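3-oxoacyl-(Acyl-carrier protein) synthase (Burkholderia xenovorans, PDB 4EFI) probably catalyses the condensation that makes 3-oxoacyl-acyl-carrier protein in fatty acid synthesis, as a thiolase-fold enzyme of the ketoacyl synthase III family. Local coordinates at residues V94-N99 with V154-S159; D265-H270 with G285-R290. All blocks are in the same frame, centred on the assembly; numbering follows the deposited sequence.

Overall arrangement
Following the chain from its N terminus, strand 90-94 runs into the loop that begins interaction 1; after 54 intervening residues, which include strand 120-124 and helices 105-112 and 130-143, strand 149-156 returns beside it and closes that contact. Interaction 2 opens only later, at strand 266-269, and closes a much shorter excursion, 14 residues holding helix 274-283. The two are therefore in series, neither nested nor crossed. The centres of interactions 1 and 2 lie about 26 Å apart, on opposite sides of the chain's centre. Interaction 1 belongs to the sheet that contains strands 90-94 and 149-156, whereas interaction 2 borders the other sheet at its outermost strand 266-269.

Interaction 1: V94-N99 with V154-S159; sequences VSQTPN and VGDTIS
Asp156 OD1 is gripped from two sides by the loop 94-99. The backbone N of Gln96 meets Asp156 OD1 on the syn side at 2.8 Å, and Thr97 OG1 donates to Asp156 OD1 from the anti side, also at 2.8 Å. The other carboxylate oxygen, Asp156 OD2, accepts from Gln96 NE2 at 3.0 Å, again on its syn side. Gln96 thus spans both oxygens with a main-chain and a side-chain N-H; its amide plane is turned 33° from the carboxylate, yet OD2 lies close to that amide plane. Two donors on OD1 and a further bond from Ser302 OG to OD2 would be expected to stabilise the charge of this buried carboxylate.

Thr97 OG1 sits between its own backbone N and carbonyl carbon (chi1 51°), where it faces segment 154-159 and also accepts from Thr157 N at 2.9 Å, with a nearly straight 165° at the hydrogen. One hydroxyl therefore relays from a backbone amide to the aspartate. Ser95 OG accepts from Thr97 N at 3.0 Å, an ST turn within the loop, next to the carboxylate. A water joins Thr97 O to Thr157 OG1.

Before this polar cluster the segments are parallel strand neighbours: Gly155 N donates to Val94 O at 3.1 Å, and Val94 CB touches Val154 CG2 at 4.1 Å on the same face of the sheet. The connection between strands 90-94 and 149-156 runs through helix 105-112, strand 120-124 and helix 130-143, the strand-helix alternation of the thiolase fold. Helix 130-143 packs on the valines through Ala134 and Tyr131, while helix 66-81 lies against Ser95, Thr97 and Thr157; strand 176-184 borders the far side of strand 149-156.

Interaction 2: D265-H270 with G285-R290; sequences DAFLFH and GLPAER
Strand 266-269 and the turn 285-290 meet through a single backbone hydrogen bond, Phe267 N to Arg290 O at 2.9 Å, with 166° at the hydrogen. Ala266 CA also approaches Arg290 O, a CA-H...O contact of 3.4 Å. The chain leaves strand 266-269, passes through helix 274-283, which ends in a Schellman motif at Gly285, and comes back as a turn beside the strand, in the C-terminal half of the thiolase fold. Strand 266-269 is the outermost strand of its sheet, paired there with strand 323-331.

Leu286 carries the apolar contact by dividing its two methyls between two rings. Leu286 CD2 stands over the centre of the Phe267 ring, 3.9 Å from the centroid and 10° off the ring normal, a CH-pi contact. Leu286 CD1 instead meets the Phe269 ring in its plane, at the edge, 3.6 Å from Phe269 CZ, the two side chains reaching toward each other tip to tip. Leu286 so touches one ring over its face and the other at its edge. Phe269 also packs against Val246 and Val250 of helix 235-257.

Arg290 lays its aliphatic start against the strand, with Arg290 CG 3.7 Å from Asp265 O. Its chain then bends at chi3 (-82°), and the guanidinium grips Glu289 side-on in a salt bridge, Arg290 NE and NH2 both donating to Glu289 OE2, with Pro287 CG 3.3 Å above the guanidinium plane.

Interaction 1: V94-N99 with V154-S159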
ATOM      1  N   VAL A  94       9.104  -2.259   1.659  1.00 10.98           N
ATOM      2  CA  VAL A  94       8.239  -2.757   0.596  1.00 11.63           C
ATOM      3  C   VAL A  94       7.977  -1.606  -0.355  1.00 11.88           C
ATOM      4  O   VAL A  94       7.423  -0.565   0.058  1.00 12.47           O
ATOM      5  CB  VAL A  94       6.915  -3.279   1.149  1.00 13.42           C
ATOM      6  CG1 VAL A  94       6.016  -3.758  -0.001  1.00 13.95           C
ATOM      7  CG2 VAL A  94       7.188  -4.394   2.150  1.00 14.82           C
ATOM      8  N   SER A  95       8.401  -1.776  -1.604  1.00 10.81           N
ATOM      9  CA  SER A  95       8.336  -0.712  -2.580  1.00 11.94           C
ATOM     10  C   SER A  95       8.652  -1.255  -3.960  1.00 12.46           C
ATOM     11  O   SER A  95       9.331  -2.284  -4.095  1.00 13.67           O
ATOM     12  CB  SER A  95       9.353   0.366  -2.255  1.00 13.01           C
ATOM     13  OG  SER A  95       9.277   1.478  -3.157  1.00 12.78           O
ATOM     14  N   GLN A  96       8.165  -0.568  -4.985  1.00 11.75           N
ATOM     15  CA  GLN A  96       8.534  -0.840  -6.368  1.00 11.22           C
ATOM     16  C   GLN A  96       9.484   0.231  -6.922  1.00 11.98           C
ATOM     17  O   GLN A  96       9.858   0.153  -8.087  1.00 12.48           O
ATOM     18  CB  GLN A  96       7.268  -0.905  -7.210  1.00 12.55           C
ATOM     19  CG  GLN A  96       6.338  -1.999  -6.740  1.00 15.02           C
ATOM     20  CD  GLN A  96       4.976  -1.948  -7.373  1.00 15.88           C
ATOM     21  OE1 GLN A  96       4.571  -2.885  -8.044  1.00 15.20           O
ATOM     22  NE2 GLN A  96       4.261  -0.878  -7.131  1.00 16.06           N
ATOM     23  N   THR A  97       9.850   1.210  -6.086  1.00 12.05           N
ATOM     24  CA  THR A  97      10.635   2.354  -6.533  1.00 12.05           C
ATOM     25  C   THR A  97      11.840   2.610  -5.615  1.00 13.14           C
ATOM     26  O   THR A  97      11.989   3.682  -5.039  1.00 11.86           O
ATOM     27  CB  THR A  97       9.745   3.607  -6.757  1.00 13.10           C
ATOM     28  OG1 THR A  97       8.914   3.852  -5.603  1.00 12.74           O
ATOM     29  CG2 THR A  97       8.857   3.404  -7.987  1.00 14.11           C
ATOM     30  N   PRO A  98      12.706   1.610  -5.484  1.00 11.92           N
ATOM     31  CA  PRO A  98      13.881   1.733  -4.616  1.00 12.38           C
ATOM     32  C   PRO A  98      14.904   2.768  -5.124  1.00 11.70           C
ATOM     33  O   PRO A  98      14.933   3.091  -6.309  1.00 12.28           O
ATOM     34  CB  PRO A  98      14.477   0.332  -4.669  1.00 13.63           C
ATOM     35  CG  PRO A  98      14.104  -0.167  -6.025  1.00 15.04           C
ATOM     36  CD  PRO A  98      12.716   0.346  -6.247  1.00 12.05           C
ATOM     37  N   ASN A  99      15.797   3.188  -4.233  1.00 11.65           N
ATOM     38  CA  ASN A  99      16.799   4.181  -4.606  1.00 11.67           C
ATOM     39  C   ASN A  99      17.739   3.691  -5.704  1.00 12.01           C
ATOM     40  O   ASN A  99      18.015   4.408  -6.671  1.00 12.17           O
ATOM     41  CB  ASN A  99      17.670   4.559  -3.385  1.00 12.54           C
ATOM     42  CG  ASN A  99      16.980   5.484  -2.416  1.00 13.19           C
ATOM     43  OD1 ASN A  99      15.787   5.767  -2.541  1.00 12.65           O
ATOM     44  ND2 ASN A  99      17.721   5.951  -1.425  1.00 13.97           N
ATOM     45  N   VAL A 154       6.800   1.183   3.939  1.00 10.70           N
ATOM     46  CA  VAL A 154       5.995   0.782   2.801  1.00 11.19           C
ATOM     47  C   VAL A 154       5.670   2.058   2.023  1.00 11.90           C
ATOM     48  O   VAL A 154       5.005   2.965   2.544  1.00 12.11           O
ATOM     49  CB  VAL A 154       4.725   0.038   3.229  1.00 12.39           C
ATOM     50  CG1 VAL A 154       3.908  -0.375   1.983  1.00 12.93           C
ATOM     51  CG2 VAL A 154       5.100  -1.160   4.096  1.00 11.72           C
ATOM     52  N   GLY A 155       6.186   2.169   0.802  1.00 12.34           N
ATOM     53  CA  GLY A 155       6.053   3.430   0.087  1.00 12.75           C
ATOM     54  C   GLY A 155       6.391   3.295  -1.376  1.00 12.77           C
ATOM     55  O   GLY A 155       6.998   2.316  -1.813  1.00 12.61           O
ATOM     56  N   ASP A 156       6.012   4.305  -2.147  1.00 11.21           N
ATOM     57  CA  ASP A 156       6.270   4.282  -3.581  1.00 11.92           C
ATOM     58  C   ASP A 156       6.215   5.696  -4.121  1.00 13.43           C
ATOM     59  O   ASP A 156       5.514   6.565  -3.563  1.00 14.64           O
ATOM     60  CB  ASP A 156       5.214   3.449  -4.324  1.00 12.29           C
ATOM     61  CG  ASP A 156       5.744   2.139  -4.873  1.00 12.38           C
ATOM     62  OD1 ASP A 156       6.951   1.979  -5.138  1.00 12.96           O
ATOM     63  OD2 ASP A 156       4.902   1.240  -5.053  1.00 16.73           O
ATOM     64  N   THR A 157       6.914   5.919  -5.223  1.00 12.12           N
ATOM     65  CA  THR A 157       6.732   7.139  -6.013  1.00 12.44           C
ATOM     66  C   THR A 157       6.401   6.700  -7.447  1.00 11.56           C
ATOM     67  O   THR A 157       7.194   6.854  -8.367  1.00 12.58           O
ATOM     68  CB  THR A 157       7.955   8.071  -6.005  1.00 12.88           C
ATOM     69  OG1 THR A 157       9.085   7.389  -6.546  1.00 12.95           O
ATOM     70  CG2 THR A 157       8.296   8.529  -4.596  1.00 14.52           C
ATOM     71  N   ILE A 158       5.212   6.138  -7.642  1.00 12.52           N
ATOM     72  CA  ILE A 158       4.830   5.639  -8.959  1.00 14.03           C
ATOM     73  C   ILE A 158       4.766   6.767  -9.974  1.00 13.90           C
ATOM     74  O   ILE A 158       4.866   6.527 -11.185  1.00 13.71           O
ATOM     75  CB  ILE A 158       3.475   4.888  -8.943  1.00 15.55           C
ATOM     76  CG1 ILE A 158       3.591   3.636  -8.082  1.00 18.78           C
ATOM     77  CG2 ILE A 158       2.977   4.561 -10.365  1.00 16.58           C
ATOM     78  CD1 ILE A 158       4.671   2.668  -8.500  1.00 21.41           C
ATOM     79  N   SER A 159       4.617   8.011  -9.531  1.00 13.05           N
ATOM     80  CA  SER A 159       4.607   9.124 -10.481  1.00 14.29           C
ATOM     81  C   SER A 159       5.857   9.116 -11.376  1.00 14.45           C
ATOM     82  O   SER A 159       5.790   9.566 -12.531  1.00 16.30           O
ATOM     83  CB  SER A 159       4.495  10.472  -9.760  1.00 14.93           C
ATOM     84  OG  SER A 159       5.688  10.736  -9.083  1.00 16.37           O
TER
HETATM   85  O   HOH W   1      11.282   6.363  -5.232  1.00 12.51           O

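Interaction 2: D265-H270 with G285-R290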
ATOM      1  N   ASP A 265     -15.091  -2.021  12.236  1.00 16.94           N
ATOM      2  CA  ASP A 265     -15.121  -0.574  12.230  1.00 16.98           C
ATOM      3  C   ASP A 265     -14.801  -0.016  10.857  1.00 16.10           C
ATOM      4  O   ASP A 265     -15.268   1.061  10.480  1.00 17.78           O
ATOM      5  CB  ASP A 265     -14.176  -0.027  13.301  1.00 17.31           C
ATOM      6  CG  ASP A 265     -14.663  -0.352  14.679  1.00 18.75           C
ATOM      7  OD1 ASP A 265     -15.735   0.179  15.054  1.00 19.70           O
ATOM      8  OD2 ASP A 265     -14.067  -1.199  15.383  1.00 20.23           O
ATOM      9  N   ALA A 266     -13.987  -0.727  10.096  1.00 15.58           N
ATOM     10  CA  ALA A 266     -13.650  -0.306   8.740  1.00 14.68           C
ATOM     11  C   ALA A 266     -13.112  -1.470   7.932  1.00 13.83           C
ATOM     12  O   ALA A 266     -12.452  -2.367   8.466  1.00 14.83           O
ATOM     13  CB  ALA A 266     -12.637   0.830   8.749  1.00 16.53           C
ATOM     14  N   PHE A 267     -13.364  -1.399   6.628  1.00 13.91           N
ATOM     15  CA  PHE A 267     -12.786  -2.272   5.618  1.00 15.42           C
ATOM     16  C   PHE A 267     -11.910  -1.391   4.739  1.00 13.01           C
ATOM     17  O   PHE A 267     -12.416  -0.539   4.007  1.00 14.68           O
ATOM     18  CB  PHE A 267     -13.894  -2.917   4.782  1.00 15.75           C
ATOM     19  CG  PHE A 267     -14.888  -3.714   5.612  1.00 15.87           C
ATOM     20  CD1 PHE A 267     -14.593  -4.997   6.056  1.00 18.29           C
ATOM     21  CD2 PHE A 267     -16.099  -3.162   5.969  1.00 17.60           C
ATOM     22  CE1 PHE A 267     -15.518  -5.708   6.827  1.00 19.33           C
ATOM     23  CE2 PHE A 267     -16.998  -3.863   6.730  1.00 19.10           C
ATOM     24  CZ  PHE A 267     -16.709  -5.126   7.164  1.00 19.86           C
ATOM     25  N   LEU A 268     -10.600  -1.594   4.835  1.00 12.76           N
ATOM     26  CA  LEU A 268      -9.603  -0.738   4.198  1.00 13.16           C
ATOM     27  C   LEU A 268      -9.099  -1.405   2.940  1.00 12.27           C
ATOM     28  O   LEU A 268      -8.380  -2.408   3.028  1.00 13.91           O
ATOM     29  CB  LEU A 268      -8.459  -0.525   5.175  1.00 14.32           C
ATOM     30  CG  LEU A 268      -8.882   0.059   6.519  1.00 15.47           C
ATOM     31  CD1 LEU A 268      -7.773  -0.088   7.529  1.00 20.97           C
ATOM     32  CD2 LEU A 268      -9.248   1.523   6.342  1.00 20.64           C
ATOM     33  N   PHE A 269      -9.482  -0.877   1.785  1.00 12.07           N
ATOM     34  CA  PHE A 269      -9.064  -1.414   0.504  1.00 12.02           C
ATOM     35  C   PHE A 269      -7.965  -0.582  -0.096  1.00 12.18           C
ATOM     36  O   PHE A 269      -7.953   0.644   0.018  1.00 13.10           O
ATOM     37  CB  PHE A 269     -10.225  -1.404  -0.490  1.00 13.83           C
ATOM     38  CG  PHE A 269     -11.270  -2.453  -0.225  1.00 14.76           C
ATOM     39  CD1 PHE A 269     -12.244  -2.243   0.731  1.00 16.36           C
ATOM     40  CD2 PHE A 269     -11.266  -3.655  -0.912  1.00 14.22           C
ATOM     41  CE1 PHE A 269     -13.216  -3.215   0.998  1.00 16.22           C
ATOM     42  CE2 PHE A 269     -12.229  -4.622  -0.656  1.00 15.99           C
ATOM     43  CZ  PHE A 269     -13.206  -4.393   0.304  1.00 15.44           C
ATOM     44  N   HIS A 270      -7.077  -1.237  -0.826  1.00 12.72           N
ATOM     45  CA  HIS A 270      -6.179  -0.527  -1.702  1.00 12.66           C
ATOM     46  C   HIS A 270      -7.001   0.400  -2.561  1.00 11.84           C
ATOM     47  O   HIS A 270      -8.037  -0.007  -3.118  1.00 12.53           O
ATOM     48  CB  HIS A 270      -5.407  -1.505  -2.568  1.00 12.31           C
ATOM     49  CG  HIS A 270      -4.760  -0.865  -3.761  1.00 12.86           C
ATOM     50  ND1 HIS A 270      -3.912   0.169  -3.651  1.00 14.77           N
ATOM     51  CD2 HIS A 270      -4.881  -1.133  -5.119  1.00 12.77           C
ATOM     52  CE1 HIS A 270      -3.502   0.539  -4.872  1.00 15.78           C
ATOM     53  NE2 HIS A 270      -4.096  -0.258  -5.768  1.00 15.46           N
ATOM     54  N   GLY A 285     -20.975  -7.069  -0.426  1.00 24.82           N
ATOM     55  CA  GLY A 285     -22.037  -6.750   0.513  1.00 28.14           C
ATOM     56  C   GLY A 285     -21.556  -5.980   1.726  1.00 25.16           C
ATOM     57  O   GLY A 285     -21.995  -6.216   2.853  1.00 27.02           O
ATOM     58  N   LEU A 286     -20.640  -5.049   1.499  1.00 22.85           N
ATOM     59  CA  LEU A 286     -20.102  -4.259   2.579  1.00 22.58           C
ATOM     60  C   LEU A 286     -20.774  -2.914   2.612  1.00 25.76           C
ATOM     61  O   LEU A 286     -21.032  -2.312   1.575  1.00 29.36           O
ATOM     62  CB  LEU A 286     -18.592  -4.049   2.417  1.00 21.56           C
ATOM     63  CG  LEU A 286     -17.731  -5.305   2.327  1.00 22.02           C
ATOM     64  CD1 LEU A 286     -16.283  -4.880   2.113  1.00 19.84           C
ATOM     65  CD2 LEU A 286     -17.854  -6.168   3.557  1.00 21.88           C
ATOM     66  N   PRO A 287     -21.054  -2.424   3.816  1.00 26.18           N
ATOM     67  CA  PRO A 287     -21.674  -1.110   3.979  1.00 23.79           C
ATOM     68  C   PRO A 287     -20.713   0.012   3.568  1.00 22.10           C
ATOM     69  O   PRO A 287     -19.619   0.147   4.116  1.00 20.46           O
ATOM     70  CB  PRO A 287     -22.018  -1.070   5.480  1.00 24.38           C
ATOM     71  CG  PRO A 287     -21.062  -2.060   6.109  1.00 26.88           C
ATOM     72  CD  PRO A 287     -20.806  -3.112   5.099  1.00 26.31           C
ATOM     73  N   ALA A 288     -21.123   0.822   2.599  1.00 22.07           N
ATOM     74  CA  ALA A 288     -20.243   1.799   1.975  1.00 22.71           C
ATOM     75  C   ALA A 288     -19.652   2.804   2.960  1.00 22.81           C
ATOM     76  O   ALA A 288     -18.501   3.228   2.820  1.00 23.08           O
ATOM     77  CB  ALA A 288     -20.964   2.518   0.846  1.00 27.97           C
ATOM     78  N   GLU A 289     -20.410   3.176   3.982  1.00 24.07           N
ATOM     79  CA  GLU A 289     -19.892   4.138   4.947  1.00 20.02           C
ATOM     80  C   GLU A 289     -18.719   3.564   5.764  1.00 21.32           C
ATOM     81  O   GLU A 289     -17.923   4.304   6.337  1.00 22.78           O
ATOM     82  CB  GLU A 289     -21.016   4.642   5.861  1.00 23.53           C
ATOM     83  CG  GLU A 289     -21.443   3.690   6.976  1.00 21.99           C
ATOM     84  CD  GLU A 289     -22.345   2.555   6.540  1.00 26.61           C
ATOM     85  OE1 GLU A 289     -22.664   2.396   5.334  1.00 26.09           O
ATOM     86  OE2 GLU A 289     -22.748   1.800   7.448  1.00 27.54           O
ATOM     87  N   ARG A 290     -18.593   2.242   5.802  1.00 17.03           N
ATOM     88  CA  ARG A 290     -17.496   1.617   6.524  1.00 17.20           C
ATOM     89  C   ARG A 290     -16.341   1.208   5.608  1.00 15.55           C
ATOM     90  O   ARG A 290     -15.476   0.413   5.993  1.00 15.64           O
ATOM     91  CB  ARG A 290     -18.001   0.440   7.323  1.00 17.77           C
ATOM     92  CG  ARG A 290     -18.522   0.898   8.675  1.00 21.47           C
ATOM     93  CD  ARG A 290     -19.478  -0.078   9.325  1.00 24.39           C
ATOM     94  NE  ARG A 290     -20.848   0.018   8.831  1.00 27.16           N
ATOM     95  CZ  ARG A 290     -21.797  -0.855   9.163  1.00 28.15           C
ATOM     96  NH1 ARG A 290     -21.494  -1.878   9.943  1.00 31.72           N
ATOM     97  NH2 ARG A 290     -23.044  -0.727   8.712  1.00 29.04           N
TER